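Local coordinates for regulatory protein (PDB 5J2Y) that binds promoter DNA and acts as a quorum-sensing repressor of virulence genes in Pseudomonas aeruginosa, at residues A[10-15]-A[48-53]; A[14-19]-A[60-65]; A[29-34]-A[52-57]. All coordinates share one frame; numbering follows the deposited sequence.

The three contacts all involve helix 52-62 or its lead-in. Contact 1 sets helix 9-22 against the lead-in loop, and contact 2 sets it against the end of helix 52-62. Their centres are about 11 Å apart. Contact 3 joins helix 27-32 and the turn after it to the first half of helix 52-62. Its centre lies about 10 Å from that of contact 1 and about 9 Å from that of contact 2. Along the chain, contacts 1 and 2 start from the same stretch, contacts 1 and 3 end on the same one, and contact 3 is nested inside the loop closed by contact 2. The contacts thus join helices 9-22 and 27-32 to helix 52-62 and its lead-in.

Contact 1 of 3, residues A[10-15]-A[48-53]; sequences QNMAFR and ENLPFP. With nucleotides of chain F.
The helical backbone at Met-12 and Ala-13 runs past the extended backbone at Leu-50, two residues before helix 52-62 begins. Leu-50 is the one residue of 48-53 that touches the helix. Its CG stands anti to the backbone N (chi1 -162°). The CD2 branch meets Met-12, a selenomethionine in this model, at the root of its side chain. Leu-50 CD2 is 3.8 Å from Met-12 CB and 3.9 Å from Met-12 CG. The same methyl also comes within 4.1 Å of the backbone atom Ala-13 N. The other branch faces the Ala-13 side chain more loosely: Leu-50 CD1 lies 4.5 Å from Ala-13 CB.

Met-12 bends at chi2 and chi3 (75° and 80°). Its selenium end therefore leaves Leu-50 and turns to helix 52-62, where the side chain packs on Tyr-55, Leu-58 and His-59. Phe-44 of helix 38-45 packs on both Ala-13 and Leu-50, so three parts of the fold meet here.

The loop that carries Leu-50 also faces the DNA. Pro-51, the N-cap of helix 52-62, places its CG 3.6 Å from OP1 of DT16 of chain F. Glu-48 extends to the same nucleotide, and its OE2 is 3.7 Å from the thymine methyl C7 of DT16. Arg-43 packs on Glu-48 and could offset some of the negative charge near the phosphate.

No hydrogen bond joins the two segments, and Met-12, Ala-13 and Leu-50 are all buried. The grip is apolar and depends on shape rather than on bond direction. The loop is thus seated on the hydrophobic core by Leu-50. On its DNA side Pro-51 touches the phosphate with a ring carbon, and the Glu-48 carboxylate lies near that phosphate without bonding to it.

Contact 2 of 3, residues A[14-19]-A[60-65]; sequences FRAKAT and FYIEGQ
Helix 9-22 meets the C-terminal end of helix 52-62 in the helix-turn-helix domain, where Ile-62 faces helix 9-22 and touches Arg-15, Ala-16 and Thr-19. The CA atoms of Ala-16 and Ile-62 are 7.4 Å apart. The CG2 methyl of Ile-62 meets Arg-15. It lies over one face of the guanidinium, off toward its rim, with Ile-62 CG2 to Arg-15 NH2 at 3.6 Å. The bends at chi2 and chi3 of Arg-15 bring the flat group over this methyl. The CG1-CD1 branch meets the other two residues. Ile-62 CG1 is 4.1 Å from Thr-19 OG1. At the end of the branch, Ile-62 CD1 is 4.1 Å from Ala-16 CA and 4.4 Å from Ala-16 CB. No hydrogen bond crosses the contact. Arg-15 is exposed, whereas Ala-16 is buried and also packs on Phe-30 of helix 27-32. Tyr-61, next to Ile-62, is buried too, and its OH is hydrogen-bonded to Asp-68 and Arg-23.

Just past Ile-62 the helix stops. Gln-65 N bonds to Phe-60 O at 2.8 Å and Gly-64 N to Tyr-61 O at 3.0 Å. With Gly-64 at positive phi, this is a Schellman motif, a classic glycine-based helix C-cap.

Contact 3 of 3, residues A[29-34]-A[52-57]; sequences TFWSRF and FPIYLL
Phe-34 and Trp-31 meet Leu-57 and Ile-54 at the first half of helix 52-62. Phe-34 and Leu-57 make the larger part of the contact. Phe-34 CD1 is 4.3 Å from Leu-57 CD1, and the methyl meets the ring obliquely. Trp-31 adds a single edge touch. The CG2 methyl of Ile-54 comes to the edge of the indole, near its plane, at 4.4 Å from Trp-31 CZ3. Trp-31 CG lies anti to its own carbonyl carbon (chi1 -71°), and chi2 (100°) turns the plane, so together they bring the edge of the six-membered ring to Ile-54.

Trp-31 is the one buried residue of the four. Most of its packing comes from elsewhere: Phe-30 CD2 lies over one face of the Trp-31 indole, 3.6 Å above its plane and off toward the rim, and Leu-58 and Ile-36 also pack on it. The indole nitrogen NE1 is hydrogen-bonded to Glu-45 of helix 38-45, which satisfies a polar atom of a buried residue and helps set the turn of the ring.

Against this closely packed indole, Phe-34, Leu-57 and Ile-54 form a partly exposed margin. Phe-34 also makes a T-shaped stack with Tyr-61 and touches Leu-58. Leu-71 of helix 68-75 packs on it as well. Its backbone is held by a bond from Phe-34 N to Trp-31 O at 3.1 Å. Arg-33, partly exposed, forms a salt bridge with Glu-25.

No hydrogen bond runs between the two segments. Apolar contact alone joins them, while polar bonds to other parts of the fold orient the indole and hold Arg-33. Helix 27-32 and the turn after it are therefore held to helix 52-62 here by aromatic rings resting on aliphatic side chains.

Contact 1 of 3, residues A[10-15]-A[48-53]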
# COMPACT_ATOMS: atom_id res chain seq x y z
N GLN A 10 -8.03 0.03 10.23
CA GLN A 10 -9.00 0.92 9.61
C GLN A 10 -8.36 2.20 9.09
O GLN A 10 -8.90 2.82 8.18
CB GLN A 10 -10.14 1.27 10.58
CG GLN A 10 -10.82 0.05 11.20
N ASN A 11 -7.21 2.58 9.64
CA ASN A 11 -6.50 3.82 9.27
C ASN A 11 -5.31 3.66 8.33
O ASN A 11 -4.77 4.61 7.78
CB ASN A 11 -5.96 4.47 10.53
CG ASN A 11 -7.06 4.98 11.43
OD1 ASN A 11 -8.03 5.59 10.96
ND2 ASN A 11 -6.91 4.76 12.73
N MSE A 12 -4.90 2.43 8.19
CA MSE A 12 -3.65 2.15 7.50
C MSE A 12 -3.73 2.61 6.05
O MSE A 12 -2.76 3.19 5.53
CB MSE A 12 -3.37 0.67 7.65
CG MSE A 12 -2.16 0.32 6.82
SE MSE A 12 -0.53 0.97 7.72
CE MSE A 12 -0.41 -0.49 9.00
N ALA A 13 -4.86 2.37 5.40
CA ALA A 13 -5.01 2.73 4.01
C ALA A 13 -4.86 4.23 3.81
O ALA A 13 -4.18 4.67 2.88
CB ALA A 13 -6.34 2.25 3.48
N PHE A 14 -5.43 5.01 4.73
CA PHE A 14 -5.25 6.46 4.67
C PHE A 14 -3.80 6.87 4.87
O PHE A 14 -3.31 7.81 4.23
CB PHE A 14 -6.17 7.14 5.66
CG PHE A 14 -7.61 6.81 5.44
CD1 PHE A 14 -8.34 7.48 4.47
CD2 PHE A 14 -8.20 5.80 6.14
CE1 PHE A 14 -9.68 7.19 4.28
CE2 PHE A 14 -9.54 5.47 5.95
CZ PHE A 14 -10.28 6.17 5.01
N ARG A 15 -3.10 6.16 5.75
CA ARG A 15 -1.69 6.44 5.99
C ARG A 15 -1.03 6.18 4.64
O ARG A 15 -0.40 7.07 4.06
CB ARG A 15 -1.12 5.50 7.05
CG ARG A 15 -1.02 6.12 8.44
CD ARG A 15 0.23 5.66 9.16
NE ARG A 15 1.36 6.54 8.92
CZ ARG A 15 2.60 6.31 9.34
NH1 ARG A 15 3.57 7.17 9.07
NH2 ARG A 15 2.87 5.21 10.03
N GLU A 48 -12.76 1.10 2.33
CA GLU A 48 -13.21 -0.29 2.25
C GLU A 48 -12.36 -1.11 3.26
O GLU A 48 -11.20 -0.76 3.57
CB GLU A 48 -13.06 -0.83 0.83
CG GLU A 48 -13.64 -2.22 0.57
CD GLU A 48 -13.01 -2.92 -0.65
OE1 GLU A 48 -11.83 -2.64 -0.94
OE2 GLU A 48 -13.68 -3.77 -1.30
N ASN A 49 -12.94 -2.19 3.76
CA ASN A 49 -12.21 -3.05 4.68
C ASN A 49 -10.87 -3.54 4.10
O ASN A 49 -10.83 -4.20 3.07
CB ASN A 49 -13.04 -4.26 5.08
CG ASN A 49 -12.39 -5.03 6.23
OD1 ASN A 49 -11.90 -6.17 6.06
ND2 ASN A 49 -12.34 -4.39 7.40
N LEU A 50 -9.80 -3.23 4.80
CA LEU A 50 -8.48 -3.63 4.43
C LEU A 50 -8.28 -5.06 4.95
O LEU A 50 -8.28 -5.27 6.13
CB LEU A 50 -7.49 -2.69 5.07
CG LEU A 50 -6.09 -2.63 4.51
CD1 LEU A 50 -6.11 -2.19 3.03
CD2 LEU A 50 -5.18 -1.73 5.33
N PRO A 51 -8.16 -6.04 4.06
CA PRO A 51 -7.88 -7.38 4.55
C PRO A 51 -6.56 -7.47 5.35
O PRO A 51 -5.61 -6.72 5.09
CB PRO A 51 -7.77 -8.21 3.27
CG PRO A 51 -8.17 -7.33 2.15
CD PRO A 51 -8.03 -5.93 2.61
N PHE A 52 -6.49 -8.36 6.32
CA PHE A 52 -5.38 -8.35 7.25
C PHE A 52 -4.01 -8.55 6.57
O PHE A 52 -3.08 -7.79 6.81
CB PHE A 52 -5.64 -9.33 8.38
CG PHE A 52 -4.68 -9.19 9.53
CD1 PHE A 52 -4.71 -8.08 10.36
CD2 PHE A 52 -3.71 -10.19 9.78
CE1 PHE A 52 -3.81 -7.96 11.42
CE2 PHE A 52 -2.83 -10.07 10.83
CZ PHE A 52 -2.89 -8.96 11.66
N PRO A 53 -3.92 -9.46 5.61
CA PRO A 53 -2.60 -9.62 4.99
C PRO A 53 -2.08 -8.34 4.32
O PRO A 53 -0.88 -8.06 4.33
CB PRO A 53 -2.84 -10.70 3.93
CG PRO A 53 -4.06 -11.41 4.36
CD PRO A 53 -4.92 -10.41 5.08
P DT F 16 -10.11 -7.49 -1.85
OP1 DT F 16 -8.71 -7.73 -1.41
OP2 DT F 16 -10.78 -6.20 -1.52
O5' DT F 16 -10.14 -7.80 -3.41
C5' DT F 16 -9.81 -9.14 -3.84
C4' DT F 16 -9.73 -9.23 -5.34
O4' DT F 16 -11.06 -9.30 -5.91
C3' DT F 16 -9.02 -8.06 -6.02
O3' DT F 16 -8.01 -8.56 -6.91
C2' DT F 16 -10.15 -7.27 -6.68
C1' DT F 16 -11.24 -8.31 -6.90
N1 DT F 16 -12.62 -7.81 -6.78
C2 DT F 16 -13.56 -8.23 -7.70
O2 DT F 16 -13.29 -8.96 -8.65
N3 DT F 16 -14.83 -7.77 -7.47
C4 DT F 16 -15.24 -6.93 -6.45
O4 DT F 16 -16.42 -6.57 -6.39
C5 DT F 16 -14.21 -6.55 -5.51
C7 DT F 16 -14.56 -5.65 -4.37
C6 DT F 16 -12.96 -6.99 -5.73

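Contact 2 of 3, residues A[14-19]-A[60-65]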
# COMPACT_ATOMS: atom_id res chain seq x y z
N PHE A 14 -5.43 5.01 4.73
CA PHE A 14 -5.25 6.46 4.67
C PHE A 14 -3.80 6.87 4.87
O PHE A 14 -3.31 7.81 4.23
CB PHE A 14 -6.17 7.14 5.66
CG PHE A 14 -7.61 6.81 5.44
CD1 PHE A 14 -8.34 7.48 4.47
CD2 PHE A 14 -8.20 5.80 6.14
CE1 PHE A 14 -9.68 7.19 4.28
CE2 PHE A 14 -9.54 5.47 5.95
CZ PHE A 14 -10.28 6.17 5.01
N ARG A 15 -3.10 6.16 5.75
CA ARG A 15 -1.69 6.44 5.99
C ARG A 15 -1.03 6.18 4.64
O ARG A 15 -0.40 7.07 4.06
CB ARG A 15 -1.12 5.50 7.05
CG ARG A 15 -1.02 6.12 8.44
CD ARG A 15 0.23 5.66 9.16
NE ARG A 15 1.36 6.54 8.92
CZ ARG A 15 2.60 6.31 9.34
NH1 ARG A 15 3.57 7.17 9.07
NH2 ARG A 15 2.87 5.21 10.03
N ALA A 16 -1.19 4.96 4.15
CA ALA A 16 -0.67 4.56 2.84
C ALA A 16 -0.86 5.62 1.76
O ALA A 16 0.03 5.86 0.98
CB ALA A 16 -1.31 3.26 2.38
N LYS A 17 -2.05 6.23 1.72
CA LYS A 17 -2.36 7.31 0.78
C LYS A 17 -1.49 8.54 0.98
O LYS A 17 -0.99 9.13 0.02
CB LYS A 17 -3.81 7.72 0.89
CG LYS A 17 -4.20 8.78 -0.14
CD LYS A 17 -5.68 9.12 -0.05
CE LYS A 17 -5.98 10.30 -0.96
NZ LYS A 17 -7.44 10.61 -1.01
N ALA A 18 -1.31 8.94 2.24
CA ALA A 18 -0.43 10.08 2.54
C ALA A 18 1.02 9.85 2.11
O ALA A 18 1.69 10.77 1.67
CB ALA A 18 -0.48 10.36 4.03
N THR A 19 1.53 8.63 2.27
CA THR A 19 2.89 8.30 1.84
C THR A 19 2.99 8.50 0.33
O THR A 19 3.83 9.24 -0.16
CB THR A 19 3.23 6.83 2.16
OG1 THR A 19 3.07 6.59 3.55
CG2 THR A 19 4.65 6.48 1.75
N PHE A 60 4.70 -3.14 7.28
CA PHE A 60 6.13 -3.37 7.15
C PHE A 60 6.78 -2.46 6.12
O PHE A 60 7.96 -2.11 6.25
CB PHE A 60 6.39 -4.84 6.82
CG PHE A 60 6.06 -5.77 7.95
CD1 PHE A 60 6.69 -5.62 9.20
CD2 PHE A 60 5.12 -6.79 7.79
CE1 PHE A 60 6.38 -6.48 10.25
CE2 PHE A 60 4.83 -7.66 8.84
CZ PHE A 60 5.44 -7.50 10.06
N TYR A 61 6.03 -2.12 5.09
CA TYR A 61 6.51 -1.21 4.07
C TYR A 61 6.71 0.22 4.57
O TYR A 61 7.74 0.84 4.35
CB TYR A 61 5.53 -1.18 2.90
CG TYR A 61 5.97 -0.31 1.75
CD1 TYR A 61 7.00 -0.68 0.92
CD2 TYR A 61 5.33 0.91 1.50
CE1 TYR A 61 7.39 0.12 -0.17
CE2 TYR A 61 5.72 1.71 0.44
CZ TYR A 61 6.73 1.31 -0.40
OH TYR A 61 7.11 2.15 -1.44
N ILE A 62 5.68 0.74 5.20
CA ILE A 62 5.68 2.12 5.70
C ILE A 62 6.77 2.35 6.77
O ILE A 62 7.50 3.34 6.71
CB ILE A 62 4.27 2.46 6.21
CG1 ILE A 62 3.38 2.76 5.01
CG2 ILE A 62 4.28 3.68 7.11
CD1 ILE A 62 1.92 2.55 5.29
N GLU A 63 6.96 1.40 7.67
CA GLU A 63 8.04 1.49 8.66
C GLU A 63 9.46 1.26 8.05
O GLU A 63 10.48 1.41 8.72
CB GLU A 63 7.70 0.62 9.87
CG GLU A 63 8.07 -0.84 9.70
CD GLU A 63 7.89 -1.68 10.99
OE1 GLU A 63 8.36 -2.87 11.05
OE2 GLU A 63 7.30 -1.14 11.97
N GLY A 64 9.54 0.99 6.76
CA GLY A 64 10.84 0.88 6.06
C GLY A 64 11.44 -0.50 6.08
O GLY A 64 12.55 -0.69 5.65
N GLN A 65 10.71 -1.49 6.57
CA GLN A 65 11.28 -2.85 6.71
C GLN A 65 11.27 -3.68 5.43
O GLN A 65 11.98 -4.64 5.34
CB GLN A 65 10.53 -3.60 7.80
CG GLN A 65 11.09 -4.99 8.03
CD GLN A 65 10.62 -5.60 9.32
OE1 GLN A 65 10.17 -4.90 10.24
NE2 GLN A 65 10.70 -6.94 9.41

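Contact 3 of 3, residues A[29-34]-A[52-57]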
# COMPACT_ATOMS: atom_id res chain seq x y z
N THR A 29 0.96 3.02 -9.57
CA THR A 29 2.39 2.86 -9.32
C THR A 29 2.55 2.28 -7.91
O THR A 29 3.20 1.29 -7.71
CB THR A 29 3.14 4.22 -9.45
OG1 THR A 29 3.13 4.67 -10.82
CG2 THR A 29 4.56 4.09 -9.03
N PHE A 30 1.87 2.87 -6.95
CA PHE A 30 2.03 2.52 -5.56
C PHE A 30 1.46 1.13 -5.24
O PHE A 30 2.15 0.25 -4.68
CB PHE A 30 1.36 3.58 -4.72
CG PHE A 30 1.47 3.33 -3.24
CD1 PHE A 30 2.60 3.73 -2.52
CD2 PHE A 30 0.45 2.75 -2.58
CE1 PHE A 30 2.68 3.53 -1.17
CE2 PHE A 30 0.52 2.53 -1.24
CZ PHE A 30 1.64 2.90 -0.53
N TRP A 31 0.22 0.90 -5.64
CA TRP A 31 -0.43 -0.35 -5.25
C TRP A 31 0.06 -1.59 -5.98
O TRP A 31 0.03 -2.70 -5.43
CB TRP A 31 -1.91 -0.20 -5.37
CG TRP A 31 -2.41 0.65 -4.36
CD1 TRP A 31 -2.75 1.97 -4.49
CD2 TRP A 31 -2.64 0.31 -2.99
NE1 TRP A 31 -3.18 2.48 -3.28
CE2 TRP A 31 -3.14 1.46 -2.35
CE3 TRP A 31 -2.47 -0.88 -2.25
CZ2 TRP A 31 -3.50 1.48 -1.02
CZ3 TRP A 31 -2.80 -0.87 -0.93
CH2 TRP A 31 -3.31 0.32 -0.31
N SER A 32 0.60 -1.40 -7.18
CA SER A 32 1.04 -2.53 -7.97
C SER A 32 2.32 -3.15 -7.46
O SER A 32 2.59 -4.29 -7.78
CB SER A 32 1.12 -2.18 -9.47
OG SER A 32 2.04 -1.13 -9.69
N ARG A 33 3.11 -2.43 -6.64
CA ARG A 33 4.29 -3.05 -5.98
C ARG A 33 3.91 -4.23 -5.14
O ARG A 33 4.76 -5.07 -4.86
CB ARG A 33 5.02 -2.09 -5.04
CG ARG A 33 5.51 -0.83 -5.70
CD ARG A 33 6.61 -0.18 -4.90
NE ARG A 33 7.17 0.91 -5.72
CZ ARG A 33 6.80 2.19 -5.61
NH1 ARG A 33 5.94 2.58 -4.68
NH2 ARG A 33 7.33 3.10 -6.41
N PHE A 34 2.65 -4.23 -4.67
CA PHE A 34 2.08 -5.29 -3.83
C PHE A 34 1.21 -6.28 -4.64
O PHE A 34 0.64 -7.19 -4.08
CB PHE A 34 1.23 -4.68 -2.69
CG PHE A 34 1.95 -3.62 -1.89
CD1 PHE A 34 2.92 -3.97 -0.96
CD2 PHE A 34 1.65 -2.28 -2.05
CE1 PHE A 34 3.58 -3.01 -0.24
CE2 PHE A 34 2.33 -1.31 -1.35
CZ PHE A 34 3.29 -1.68 -0.43
N PHE A 52 -6.49 -8.36 6.32
CA PHE A 52 -5.38 -8.35 7.25
C PHE A 52 -4.01 -8.55 6.57
O PHE A 52 -3.08 -7.79 6.81
CB PHE A 52 -5.64 -9.33 8.38
CG PHE A 52 -4.68 -9.19 9.53
CD1 PHE A 52 -4.71 -8.08 10.36
CD2 PHE A 52 -3.71 -10.19 9.78
CE1 PHE A 52 -3.81 -7.96 11.42
CE2 PHE A 52 -2.83 -10.07 10.83
CZ PHE A 52 -2.89 -8.96 11.66
N PRO A 53 -3.92 -9.46 5.61
CA PRO A 53 -2.60 -9.62 4.99
C PRO A 53 -2.08 -8.34 4.32
O PRO A 53 -0.88 -8.06 4.33
CB PRO A 53 -2.84 -10.70 3.93
CG PRO A 53 -4.06 -11.41 4.36
CD PRO A 53 -4.92 -10.41 5.08
N ILE A 54 -2.98 -7.56 3.73
CA ILE A 54 -2.58 -6.30 3.07
C ILE A 54 -2.20 -5.30 4.14
O ILE A 54 -1.29 -4.49 3.97
CB ILE A 54 -3.70 -5.71 2.20
CG1 ILE A 54 -3.83 -6.48 0.90
CG2 ILE A 54 -3.37 -4.30 1.73
CD1 ILE A 54 -3.97 -7.97 1.00
N TYR A 55 -2.93 -5.31 5.25
CA TYR A 55 -2.56 -4.48 6.41
C TYR A 55 -1.13 -4.79 6.85
O TYR A 55 -0.30 -3.88 7.05
CB TYR A 55 -3.54 -4.70 7.54
CG TYR A 55 -3.12 -4.12 8.85
CD1 TYR A 55 -3.08 -2.74 9.06
CD2 TYR A 55 -2.80 -4.93 9.92
CE1 TYR A 55 -2.69 -2.21 10.28
CE2 TYR A 55 -2.41 -4.43 11.15
CZ TYR A 55 -2.35 -3.08 11.32
OH TYR A 55 -1.98 -2.56 12.55
N LEU A 56 -0.81 -6.09 6.97
CA LEU A 56 0.54 -6.48 7.40
C LEU A 56 1.57 -5.91 6.43
O LEU A 56 2.58 -5.32 6.85
CB LEU A 56 0.68 -8.01 7.46
CG LEU A 56 -0.15 -8.77 8.47
CD1 LEU A 56 0.20 -10.23 8.35
CD2 LEU A 56 0.13 -8.30 9.87
N LEU A 57 1.35 -6.10 5.12
CA LEU A 57 2.34 -5.65 4.16
C LEU A 57 2.52 -4.15 4.19
O LEU A 57 3.64 -3.67 4.04
CB LEU A 57 1.95 -6.01 2.73
CG LEU A 57 2.38 -7.33 2.19
CD1 LEU A 57 1.60 -7.56 0.92
CD2 LEU A 57 3.87 -7.36 1.92